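Local coordinates for protein pyocin-S2 (Pseudomonas aeruginosa, PDB 4QKO) that kills sensitive bacteria by breaking down chromosomal DNA through its C-terminal metal-dependent HNH nuclease domain, present here in complex with its immunity protein, at residues Q15-N20 with P64-Q69; K44-W49 with G111-G116; A83-E88 with R95-I100; E99-V104 with N117-T122. All coordinates share one frame; numbering follows the deposited sequence.

Contact 1 (Q15-N20 with P64-Q69)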
# COMPACT_ATOMS: atom_id res chain seq x y z
N GLN B 15 -17.84 -4.20 9.97
CA GLN B 15 -17.86 -5.43 10.68
C GLN B 15 -16.69 -5.47 11.64
O GLN B 15 -15.69 -4.86 11.37
CB GLN B 15 -17.71 -6.57 9.70
CG GLN B 15 -18.88 -6.76 8.76
CD GLN B 15 -20.11 -7.20 9.49
OE1 GLN B 15 -21.17 -6.55 9.42
NE2 GLN B 15 -19.99 -8.27 10.24
N PRO B 16 -16.82 -6.17 12.75
CA PRO B 16 -15.68 -6.43 13.65
C PRO B 16 -14.64 -7.27 12.93
O PRO B 16 -14.99 -8.26 12.29
CB PRO B 16 -16.29 -7.20 14.82
CG PRO B 16 -17.52 -7.83 14.28
CD PRO B 16 -18.04 -6.92 13.17
N VAL B 17 -13.37 -6.92 13.06
CA VAL B 17 -12.34 -7.66 12.41
C VAL B 17 -11.26 -8.13 13.35
O VAL B 17 -11.18 -7.71 14.51
CB VAL B 17 -11.67 -6.87 11.27
CG1 VAL B 17 -12.72 -6.48 10.25
CG2 VAL B 17 -10.92 -5.67 11.79
N SER B 18 -10.45 -9.01 12.82
CA SER B 18 -9.39 -9.68 13.54
C SER B 18 -8.05 -8.95 13.59
O SER B 18 -7.87 -7.81 13.07
CB SER B 18 -9.17 -11.06 12.85
OG SER B 18 -8.59 -10.92 11.54
N GLY B 19 -7.07 -9.66 14.16
CA GLY B 19 -5.69 -9.18 14.12
C GLY B 19 -4.99 -9.23 12.75
O GLY B 19 -3.85 -8.77 12.63
N ASN B 20 -5.60 -9.80 11.72
CA ASN B 20 -4.99 -9.74 10.38
C ASN B 20 -6.06 -9.34 9.36
O ASN B 20 -6.50 -10.14 8.51
CB ASN B 20 -4.38 -11.10 10.08
CG ASN B 20 -3.74 -11.17 8.72
OD1 ASN B 20 -3.35 -10.15 8.17
ND2 ASN B 20 -3.68 -12.37 8.14
N PRO B 64 -5.80 2.78 16.82
CA PRO B 64 -4.88 2.05 17.69
C PRO B 64 -4.78 0.55 17.41
O PRO B 64 -3.70 -0.01 17.55
CB PRO B 64 -5.40 2.31 19.13
CG PRO B 64 -6.28 3.50 19.01
CD PRO B 64 -6.68 3.72 17.57
N GLU B 65 -5.86 -0.10 17.03
CA GLU B 65 -5.76 -1.54 16.80
C GLU B 65 -5.24 -1.92 15.41
O GLU B 65 -4.32 -2.77 15.27
CB GLU B 65 -7.08 -2.24 17.15
CG GLU B 65 -7.36 -2.29 18.66
CD GLU B 65 -6.19 -2.92 19.46
OE1 GLU B 65 -5.67 -4.01 19.08
OE2 GLU B 65 -5.78 -2.32 20.49
N LEU B 66 -5.83 -1.34 14.38
CA LEU B 66 -5.45 -1.66 13.01
C LEU B 66 -4.07 -1.19 12.69
O LEU B 66 -3.38 -1.83 11.93
CB LEU B 66 -6.41 -0.99 12.03
CG LEU B 66 -7.84 -1.52 12.07
CD1 LEU B 66 -8.83 -0.56 11.39
CD2 LEU B 66 -7.87 -2.93 11.44
N SER B 67 -3.62 -0.07 13.24
CA SER B 67 -2.27 0.40 12.88
C SER B 67 -1.16 -0.55 13.32
O SER B 67 -0.13 -0.56 12.71
CB SER B 67 -2.01 1.82 13.43
OG SER B 67 -1.96 1.76 14.82
N LYS B 68 -1.42 -1.40 14.29
CA LYS B 68 -0.45 -2.46 14.65
C LYS B 68 -0.19 -3.51 13.54
O LYS B 68 0.83 -4.23 13.59
CB LYS B 68 -0.88 -3.18 15.95
CG LYS B 68 -1.19 -2.20 17.06
CD LYS B 68 -1.26 -2.77 18.46
CE LYS B 68 -2.41 -3.73 18.67
NZ LYS B 68 -2.81 -3.78 20.11
N GLN B 69 -1.06 -3.58 12.54
CA GLN B 69 -0.97 -4.58 11.50
C GLN B 69 -0.18 -4.11 10.31
O GLN B 69 -0.17 -4.80 9.27
CB GLN B 69 -2.39 -5.02 11.05
CG GLN B 69 -3.28 -5.45 12.24
CD GLN B 69 -4.68 -5.95 11.84
OE1 GLN B 69 -4.96 -6.26 10.72
NE2 GLN B 69 -5.53 -6.08 12.81
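Gln-69 lays its carboxamide against the backbone of Ser-18 and Gly-19, and this one side chain carries most of the contact between Q15-N20 and P64-Q69. Its first torsion sets CG beside its own backbone N, anti to the carbonyl carbon (chi1 -52°), and from there the chain runs extended to the other segment. NE2 donates to Ser-18 O at 2.9 Å, lying in the carbonyl plane on a lone pair, although the N-H is bent to 148° at the hydrogen. The carbonyl of Gly-19 presses on the same amide, its O 3.0 Å from Gln-69 CD, without forming a bond to it. OE1 turns the other way, packs on Asn-20 CA and accepts from the backbone N of Trp-21, and the two bonds together fix the rotation of the amide. The turn it grips has its own brace: Ser-18 OG accepts from Asn-20 N at 3.2 Å, an ST turn.

A small apolar touch stands beside this polar one, where Val-17 CG2 meets Leu-66 CD2 at 4.1 Å with the two side chains crossing at about a right angle. Leu-66 is the buried member and also packs on Trp-21, Pro-34 and Ile-37. The contact thus lies at the surface, tying the loop between strands 8-9 and 31-32 to the connection between helices 49-62 and 72-78, with helix 35-41 against Leu-66.

Contact 2 (K44-W49 with G111-G116)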
# COMPACT_ATOMS: atom_id res chain seq x y z
N LYS B 44 -19.52 11.81 7.76
CA LYS B 44 -18.64 12.65 6.96
C LYS B 44 -19.05 12.74 5.48
O LYS B 44 -19.55 11.80 4.93
CB LYS B 44 -17.20 12.21 7.08
CG LYS B 44 -16.70 12.41 8.50
CD LYS B 44 -15.23 12.20 8.57
CE LYS B 44 -14.75 12.32 10.02
NZ LYS B 44 -13.39 12.88 10.03
N THR B 45 -18.90 13.93 4.87
CA THR B 45 -19.21 14.12 3.48
C THR B 45 -17.93 14.18 2.67
O THR B 45 -16.90 14.63 3.17
CB THR B 45 -20.05 15.40 3.25
OG1 THR B 45 -19.25 16.52 3.56
CG2 THR B 45 -21.21 15.46 4.14
N PHE B 46 -18.00 13.64 1.45
CA PHE B 46 -16.87 13.58 0.53
C PHE B 46 -17.24 14.25 -0.77
O PHE B 46 -18.32 14.02 -1.27
CB PHE B 46 -16.49 12.13 0.27
CG PHE B 46 -16.32 11.36 1.50
CD1 PHE B 46 -15.29 11.67 2.37
CD2 PHE B 46 -17.23 10.39 1.83
CE1 PHE B 46 -15.14 10.99 3.56
CE2 PHE B 46 -17.13 9.72 3.03
CZ PHE B 46 -16.08 10.04 3.89
N LYS B 47 -16.34 15.04 -1.34
CA LYS B 47 -16.63 15.68 -2.65
C LYS B 47 -16.50 14.70 -3.82
O LYS B 47 -17.21 14.83 -4.83
CB LYS B 47 -15.81 16.98 -2.88
CG LYS B 47 -14.32 16.93 -2.66
CD LYS B 47 -13.68 18.25 -3.05
CE LYS B 47 -13.44 18.39 -4.56
NZ LYS B 47 -13.45 19.81 -5.02
N ASN B 48 -15.68 13.67 -3.67
CA ASN B 48 -15.39 12.77 -4.74
C ASN B 48 -14.72 11.55 -4.14
O ASN B 48 -14.40 11.55 -2.97
CB ASN B 48 -14.41 13.41 -5.73
CG ASN B 48 -13.19 14.02 -5.05
OD1 ASN B 48 -12.60 13.45 -4.13
ND2 ASN B 48 -12.81 15.23 -5.48
N TRP B 49 -14.50 10.52 -4.95
CA TRP B 49 -13.95 9.25 -4.44
C TRP B 49 -12.52 9.37 -3.86
O TRP B 49 -12.22 8.72 -2.88
CB TRP B 49 -13.97 8.18 -5.52
CG TRP B 49 -13.51 6.84 -4.96
CD1 TRP B 49 -12.29 6.28 -5.09
CD2 TRP B 49 -14.29 5.94 -4.17
NE1 TRP B 49 -12.25 5.11 -4.44
CE2 TRP B 49 -13.48 4.85 -3.88
CE3 TRP B 49 -15.62 5.94 -3.71
CZ2 TRP B 49 -13.93 3.76 -3.12
CZ3 TRP B 49 -16.08 4.87 -2.98
CH2 TRP B 49 -15.24 3.77 -2.68
N GLY B 111 -24.89 1.57 -2.69
CA GLY B 111 -24.52 2.84 -2.05
C GLY B 111 -23.06 3.12 -2.32
O GLY B 111 -22.20 2.23 -2.21
N VAL B 112 -22.78 4.34 -2.70
CA VAL B 112 -21.41 4.75 -3.03
C VAL B 112 -20.51 4.76 -1.77
O VAL B 112 -19.40 4.19 -1.81
CB VAL B 112 -21.31 6.14 -3.67
CG1 VAL B 112 -19.84 6.52 -3.94
CG2 VAL B 112 -22.12 6.18 -4.97
N TYR B 113 -20.98 5.41 -0.70
CA TYR B 113 -20.23 5.47 0.58
C TYR B 113 -20.95 4.76 1.74
O TYR B 113 -20.79 5.11 2.87
CB TYR B 113 -19.98 6.94 0.93
CG TYR B 113 -19.25 7.73 -0.15
CD1 TYR B 113 -17.91 7.51 -0.43
CD2 TYR B 113 -19.93 8.64 -0.92
CE1 TYR B 113 -17.27 8.21 -1.43
CE2 TYR B 113 -19.29 9.33 -1.93
CZ TYR B 113 -17.97 9.13 -2.20
OH TYR B 113 -17.31 9.87 -3.17
N ASN B 114 -21.76 3.76 1.41
CA ASN B 114 -22.38 2.88 2.39
C ASN B 114 -21.33 1.89 2.77
O ASN B 114 -20.88 1.14 1.94
CB ASN B 114 -23.57 2.14 1.72
CG ASN B 114 -24.24 1.11 2.63
OD1 ASN B 114 -23.76 0.79 3.70
ND2 ASN B 114 -25.43 0.66 2.24
N MET B 115 -20.94 1.86 4.02
CA MET B 115 -19.86 0.92 4.46
C MET B 115 -20.18 -0.52 4.33
O MET B 115 -19.29 -1.32 4.21
CB MET B 115 -19.45 1.17 5.90
CG MET B 115 -18.98 2.59 6.14
SD MET B 115 -17.46 3.10 5.28
CE MET B 115 -17.69 4.79 4.89
N GLY B 116 -21.45 -0.87 4.37
CA GLY B 116 -21.88 -2.26 4.09
C GLY B 116 -21.74 -2.65 2.60
O GLY B 116 -21.90 -3.84 2.29
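An aromatic cluster of Phe-46, Trp-49 and Tyr-113 joins strand 45-46 and the start of helix 49-62 to the loop between strands 99-102 and 118-121. Tyr-113 lies between the other two. Phe-46 brings CD2 over one face of the tyrosine ring, toward its rim and 3.7 Å from CD1, with the two planes inclined at 50°. The opposite face is covered from within its own segment by Val-112 CG1, which sits over the ring centre. The Trp-49 six-membered ring lies nearly parallel to the Tyr-113 ring, planes 19° apart, but the side chains slide past each other in opposite directions, so the rings barely overlap and the touch is from CE3 to Tyr-113 CE1 at 3.6 Å. At the indole edge, in its plane, Val-112 O approaches CZ3 to 3.6 Å, and the same oxygen accepts from His-102 NE2.

Tyr-113 OH reaches the backbone at Asn-48, 3.2 Å from its C, but bonds to Val-6 O. Asn-48 is the N-cap of helix 49-62, its OD1 accepting from Asp-51 N. Phe-52 adds a further ring to the group. This is a buried aromatic cluster within the colicin/pyocin DNase domain, built against the first turn of a helix.

Contact 3 (A83-E88 with R95-I100)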
# COMPACT_ATOMS: atom_id res chain seq x y z
N ALA B 83 -3.22 4.28 -0.04
CA ALA B 83 -3.46 2.89 0.27
C ALA B 83 -2.13 2.18 0.43
O ALA B 83 -1.19 2.47 -0.26
CB ALA B 83 -4.23 2.21 -0.87
N PRO B 84 -2.11 1.10 1.23
CA PRO B 84 -0.91 0.34 1.36
C PRO B 84 -0.62 -0.45 0.12
O PRO B 84 -1.53 -0.85 -0.63
CB PRO B 84 -1.20 -0.61 2.50
CG PRO B 84 -2.70 -0.67 2.60
CD PRO B 84 -3.23 0.59 2.04
N TYR B 85 0.66 -0.72 -0.05
CA TYR B 85 1.10 -1.69 -1.07
C TYR B 85 0.76 -3.14 -0.64
O TYR B 85 0.80 -3.47 0.56
CB TYR B 85 2.64 -1.58 -1.31
CG TYR B 85 3.05 -0.27 -1.98
CD1 TYR B 85 3.27 0.90 -1.20
CD2 TYR B 85 3.14 -0.16 -3.30
CE1 TYR B 85 3.64 2.09 -1.78
CE2 TYR B 85 3.54 1.01 -3.91
CZ TYR B 85 3.76 2.16 -3.15
OH TYR B 85 4.12 3.36 -3.74
N VAL B 86 0.30 -3.97 -1.60
CA VAL B 86 0.10 -5.38 -1.33
C VAL B 86 1.40 -6.17 -1.45
O VAL B 86 2.45 -5.71 -1.93
CB VAL B 86 -1.02 -6.03 -2.17
CG1 VAL B 86 -2.31 -5.24 -1.96
CG2 VAL B 86 -0.65 -6.03 -3.65
N ARG B 87 1.33 -7.36 -0.95
CA ARG B 87 2.41 -8.33 -1.10
C ARG B 87 2.66 -8.59 -2.56
O ARG B 87 1.74 -8.54 -3.37
CB ARG B 87 2.08 -9.63 -0.39
CG ARG B 87 2.13 -9.55 1.12
CD ARG B 87 1.47 -10.78 1.72
NE ARG B 87 1.53 -10.72 3.19
CZ ARG B 87 2.60 -11.02 3.91
NH1 ARG B 87 3.72 -11.50 3.37
NH2 ARG B 87 2.54 -10.84 5.23
N GLU B 88 3.91 -8.86 -2.90
CA GLU B 88 4.28 -9.16 -4.25
C GLU B 88 3.38 -10.23 -4.85
O GLU B 88 2.99 -10.11 -6.01
CB GLU B 88 5.76 -9.59 -4.29
CG GLU B 88 6.71 -8.38 -4.24
CD GLU B 88 6.99 -7.76 -5.61
OE1 GLU B 88 6.81 -8.46 -6.64
OE2 GLU B 88 7.38 -6.57 -5.69
N ARG B 95 -0.98 -2.84 -10.98
CA ARG B 95 -1.75 -2.58 -9.76
C ARG B 95 -1.12 -3.23 -8.53
O ARG B 95 -1.04 -4.45 -8.49
CB ARG B 95 -3.18 -3.06 -9.96
CG ARG B 95 -3.87 -2.25 -11.07
CD ARG B 95 -4.97 -3.05 -11.78
NE ARG B 95 -6.09 -3.30 -10.91
CZ ARG B 95 -7.09 -4.11 -11.20
NH1 ARG B 95 -7.13 -4.77 -12.36
NH2 ARG B 95 -8.07 -4.25 -10.33
N ILE B 96 -0.57 -2.40 -7.63
CA ILE B 96 0.24 -2.83 -6.55
C ILE B 96 -0.28 -2.38 -5.16
O ILE B 96 0.36 -2.63 -4.20
CB ILE B 96 1.77 -2.48 -6.80
CG1 ILE B 96 2.01 -0.98 -6.85
CG2 ILE B 96 2.21 -3.08 -8.14
CD1 ILE B 96 3.48 -0.61 -6.87
N LYS B 97 -1.47 -1.80 -5.10
CA LYS B 97 -2.06 -1.28 -3.86
C LYS B 97 -3.43 -1.90 -3.60
O LYS B 97 -4.10 -2.38 -4.53
CB LYS B 97 -2.16 0.24 -3.91
CG LYS B 97 -0.82 0.81 -3.56
CD LYS B 97 -0.77 2.25 -3.86
CE LYS B 97 0.45 2.87 -3.20
NZ LYS B 97 -0.02 4.02 -2.40
N ILE B 98 -3.79 -1.97 -2.33
CA ILE B 98 -5.12 -2.35 -1.93
C ILE B 98 -6.15 -1.41 -2.62
O ILE B 98 -5.99 -0.13 -2.67
CB ILE B 98 -5.31 -2.27 -0.42
CG1 ILE B 98 -4.53 -3.36 0.39
CG2 ILE B 98 -6.76 -2.37 -0.04
CD1 ILE B 98 -5.06 -4.79 0.23
N GLU B 99 -7.21 -2.03 -3.11
CA GLU B 99 -8.31 -1.33 -3.77
C GLU B 99 -9.62 -1.51 -3.01
O GLU B 99 -9.87 -2.53 -2.45
CB GLU B 99 -8.48 -1.80 -5.24
CG GLU B 99 -7.22 -1.55 -6.08
CD GLU B 99 -7.19 -2.27 -7.45
OE1 GLU B 99 -8.16 -2.99 -7.79
OE2 GLU B 99 -6.19 -2.14 -8.20
N ILE B 100 -10.48 -0.49 -3.05
CA ILE B 100 -11.82 -0.56 -2.47
C ILE B 100 -12.85 -0.71 -3.58
O ILE B 100 -12.87 0.15 -4.49
CB ILE B 100 -12.06 0.71 -1.65
CG1 ILE B 100 -11.14 0.66 -0.44
CG2 ILE B 100 -13.49 0.79 -1.12
CD1 ILE B 100 -11.10 1.92 0.38
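This is a buried contact between two irregular pieces of chain, made where the loop after helix 72-78 meets the lead-in to strand 99-102, and it is joined by a single beta bridge between Tyr-85 and Lys-97. Two backbone bonds flank the bridge: Ile-98 N to Pro-84 O at 3.0 Å and Val-86 N to Ile-96 O at 2.9 Å.

Lys-97 has the largest share of any residue. Its CE lies over one face of the Tyr-85 ring, 3.6 Å from the centroid, a CH-pi contact; NZ beyond it makes an off-centre cation-pi contact. The chain bends at its last torsion (chi4 -127°), bringing NZ to Ala-83 O at 2.9 Å in the carbonyl plane. Ile-96 runs beside Tyr-85, its CD1 at the ring edge 3.4 Å from CE2. Away from the tyrosine, Val-86 CG1 packs on Ile-98 CD1 at 3.5 Å, and Pro-84 CG meets Ile-98 CG1; Trp-57 of helix 49-62 touches both Pro-84 and Ile-98. Further along, Arg-95 clasps Glu-99 side-on, NE and NH2 each taking one carboxylate oxygen.

The polar ends of Lys-97 and Tyr-85 are met by the immunity protein: Lys-97 NZ forms a salt bridge with Glu-31 of that chain, and Tyr-85 OH is hydrogen-bonded to its His-34. With Glu-88 paired to Lys-42 of the same partner, the bridged loops form part of the inhibitor-binding surface of a colicin-type nuclease domain.

Contact 4 (E99-V104 with N117-T122). With MG (magnesium ion), chain O.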
# COMPACT_ATOMS: atom_id res chain seq x y z
N GLU B 99 -7.21 -2.03 -3.11
CA GLU B 99 -8.31 -1.33 -3.77
C GLU B 99 -9.62 -1.51 -3.01
O GLU B 99 -9.87 -2.53 -2.45
CB GLU B 99 -8.48 -1.80 -5.24
CG GLU B 99 -7.22 -1.55 -6.08
CD GLU B 99 -7.19 -2.27 -7.45
OE1 GLU B 99 -8.16 -2.99 -7.79
OE2 GLU B 99 -6.19 -2.14 -8.20
N ILE B 100 -10.48 -0.49 -3.05
CA ILE B 100 -11.82 -0.56 -2.47
C ILE B 100 -12.85 -0.71 -3.58
O ILE B 100 -12.87 0.15 -4.49
CB ILE B 100 -12.06 0.71 -1.65
CG1 ILE B 100 -11.14 0.66 -0.44
CG2 ILE B 100 -13.49 0.79 -1.12
CD1 ILE B 100 -11.10 1.92 0.38
N HIS B 101 -13.61 -1.81 -3.53
CA HIS B 101 -14.60 -2.29 -4.56
C HIS B 101 -15.99 -2.19 -3.91
O HIS B 101 -16.11 -2.34 -2.68
CB HIS B 101 -14.22 -3.77 -4.95
CG HIS B 101 -15.35 -4.73 -5.36
ND1 HIS B 101 -15.61 -5.08 -6.69
CD2 HIS B 101 -16.13 -5.56 -4.62
CE1 HIS B 101 -16.57 -5.99 -6.73
NE2 HIS B 101 -16.90 -6.31 -5.49
N HIS B 102 -17.00 -1.96 -4.74
CA HIS B 102 -18.38 -1.98 -4.29
C HIS B 102 -18.96 -3.36 -4.48
O HIS B 102 -18.88 -3.94 -5.56
CB HIS B 102 -19.15 -0.96 -5.11
CG HIS B 102 -18.85 0.44 -4.73
ND1 HIS B 102 -17.76 1.13 -5.22
CD2 HIS B 102 -19.41 1.26 -3.81
CE1 HIS B 102 -17.70 2.33 -4.68
NE2 HIS B 102 -18.70 2.44 -3.82
N LYS B 103 -19.58 -3.92 -3.47
CA LYS B 103 -20.20 -5.24 -3.62
C LYS B 103 -21.40 -5.24 -4.55
O LYS B 103 -21.53 -6.11 -5.41
CB LYS B 103 -20.61 -5.80 -2.28
CG LYS B 103 -19.50 -5.74 -1.27
CD LYS B 103 -19.64 -6.85 -0.25
CE LYS B 103 -20.61 -6.49 0.84
NZ LYS B 103 -21.21 -7.76 1.35
N VAL B 104 -22.28 -4.25 -4.38
CA VAL B 104 -23.41 -3.99 -5.29
C VAL B 104 -23.12 -2.79 -6.19
O VAL B 104 -22.81 -1.71 -5.71
CB VAL B 104 -24.72 -3.77 -4.49
CG1 VAL B 104 -25.91 -3.52 -5.43
CG2 VAL B 104 -25.00 -4.97 -3.59
N ASN B 117 -21.43 -1.71 1.71
CA ASN B 117 -21.29 -2.01 0.32
C ASN B 117 -19.81 -2.09 -0.09
O ASN B 117 -19.55 -2.23 -1.25
CB ASN B 117 -21.88 -0.91 -0.57
CG ASN B 117 -22.22 -1.40 -1.99
OD1 ASN B 117 -22.38 -2.59 -2.23
ND2 ASN B 117 -22.30 -0.48 -2.94
N LEU B 118 -18.90 -1.77 0.83
CA LEU B 118 -17.47 -1.72 0.48
C LEU B 118 -16.67 -2.91 0.98
O LEU B 118 -16.88 -3.42 2.05
CB LEU B 118 -16.91 -0.46 1.03
CG LEU B 118 -17.62 0.79 0.59
CD1 LEU B 118 -16.91 1.92 1.23
CD2 LEU B 118 -17.64 0.95 -0.90
N VAL B 119 -15.74 -3.33 0.14
CA VAL B 119 -14.68 -4.28 0.54
C VAL B 119 -13.28 -3.81 0.10
O VAL B 119 -13.12 -3.14 -0.90
CB VAL B 119 -14.90 -5.69 -0.02
CG1 VAL B 119 -15.96 -6.45 0.77
CG2 VAL B 119 -15.30 -5.66 -1.46
N ALA B 120 -12.23 -4.23 0.84
CA ALA B 120 -10.87 -3.96 0.47
C ALA B 120 -10.42 -5.27 -0.14
O ALA B 120 -10.56 -6.32 0.51
CB ALA B 120 -10.00 -3.61 1.67
N VAL B 121 -9.88 -5.16 -1.35
CA VAL B 121 -9.34 -6.32 -2.10
C VAL B 121 -7.96 -6.08 -2.65
O VAL B 121 -7.61 -4.98 -3.03
CB VAL B 121 -10.24 -6.71 -3.26
CG1 VAL B 121 -11.45 -7.43 -2.69
CG2 VAL B 121 -10.70 -5.51 -4.05
N THR B 122 -7.22 -7.17 -2.79
CA THR B 122 -5.98 -7.04 -3.54
C THR B 122 -6.30 -7.03 -5.03
O THR B 122 -7.35 -7.54 -5.44
CB THR B 122 -5.04 -8.21 -3.29
OG1 THR B 122 -5.58 -9.41 -3.85
CG2 THR B 122 -4.78 -8.41 -1.84
MG MG O . -14.68 -3.60 -8.01
O HOH W 1 -15.83 -1.85 -7.71
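Strands 99-102 and 118-121 pair antiparallel, their axes 4.7 Å apart at closest approach. Glu-99 with Val-121 and His-101 with Val-119 are hydrogen-bonded pairs, alternating with the non-hydrogen-bonded pairs of Ile-100 with Ala-120 and His-102 with Leu-118. Lys-103 N to Asn-117 O extends the pairing by one bond.

At that end the Asn-117 amide holds the backbone of Val-104 by both its polar atoms: OD1 accepts from Val-104 N at 2.7 Å, and ND2 donates to Val-104 O at 3.1 Å, each bond in the plane of the accepting carbonyl. ND2 also reaches Gly-111 O. On one face of the sheet, His-101 ND1 binds magnesium at 2.2 Å, while Val-119 CG2 sits at the edge of the His-101 ring, 3.3 Å from His-101 CD2. A metal-bound water accepts from His-102 N, a second link between strand and ion. On the other face, Leu-118 CD2 lies over the His-102 ring, 3.7 Å from its centroid, with Asn-117 ND2 at the ring edge; the bond from NE2 to the 111-116 loop steadies this ring.

His-126 of helix 123-130 is the other protein ligand of the magnesium, as in the beta-beta-alpha-metal HNH motif. Strand 31-32 flanks 118-121, and helix 49-62 packs on the face holding Ile-100 and Leu-118.

Overall arrangement
Contact 1 is the surface member, one glutamine amide clasping a loop, and contacts 2 and 3 are buried, though contact 3 also faces the immunity protein. Contact 4, partly buried and nearest the centre of the chain, is the regular strand pair and holds the metal. It shares Glu-99 and Ile-100 with contact 3, which leads into the same strand, and meets contact 2 through two hydrogen bonds to backbone carbonyls of 111-116. Chemistry follows place: rings in contact 2, a lysine over a tyrosine in contact 3, backbone bonds and metal in contact 4. Contact 1 touches none of the others; its centre lies about 18 Å from that of contact 4.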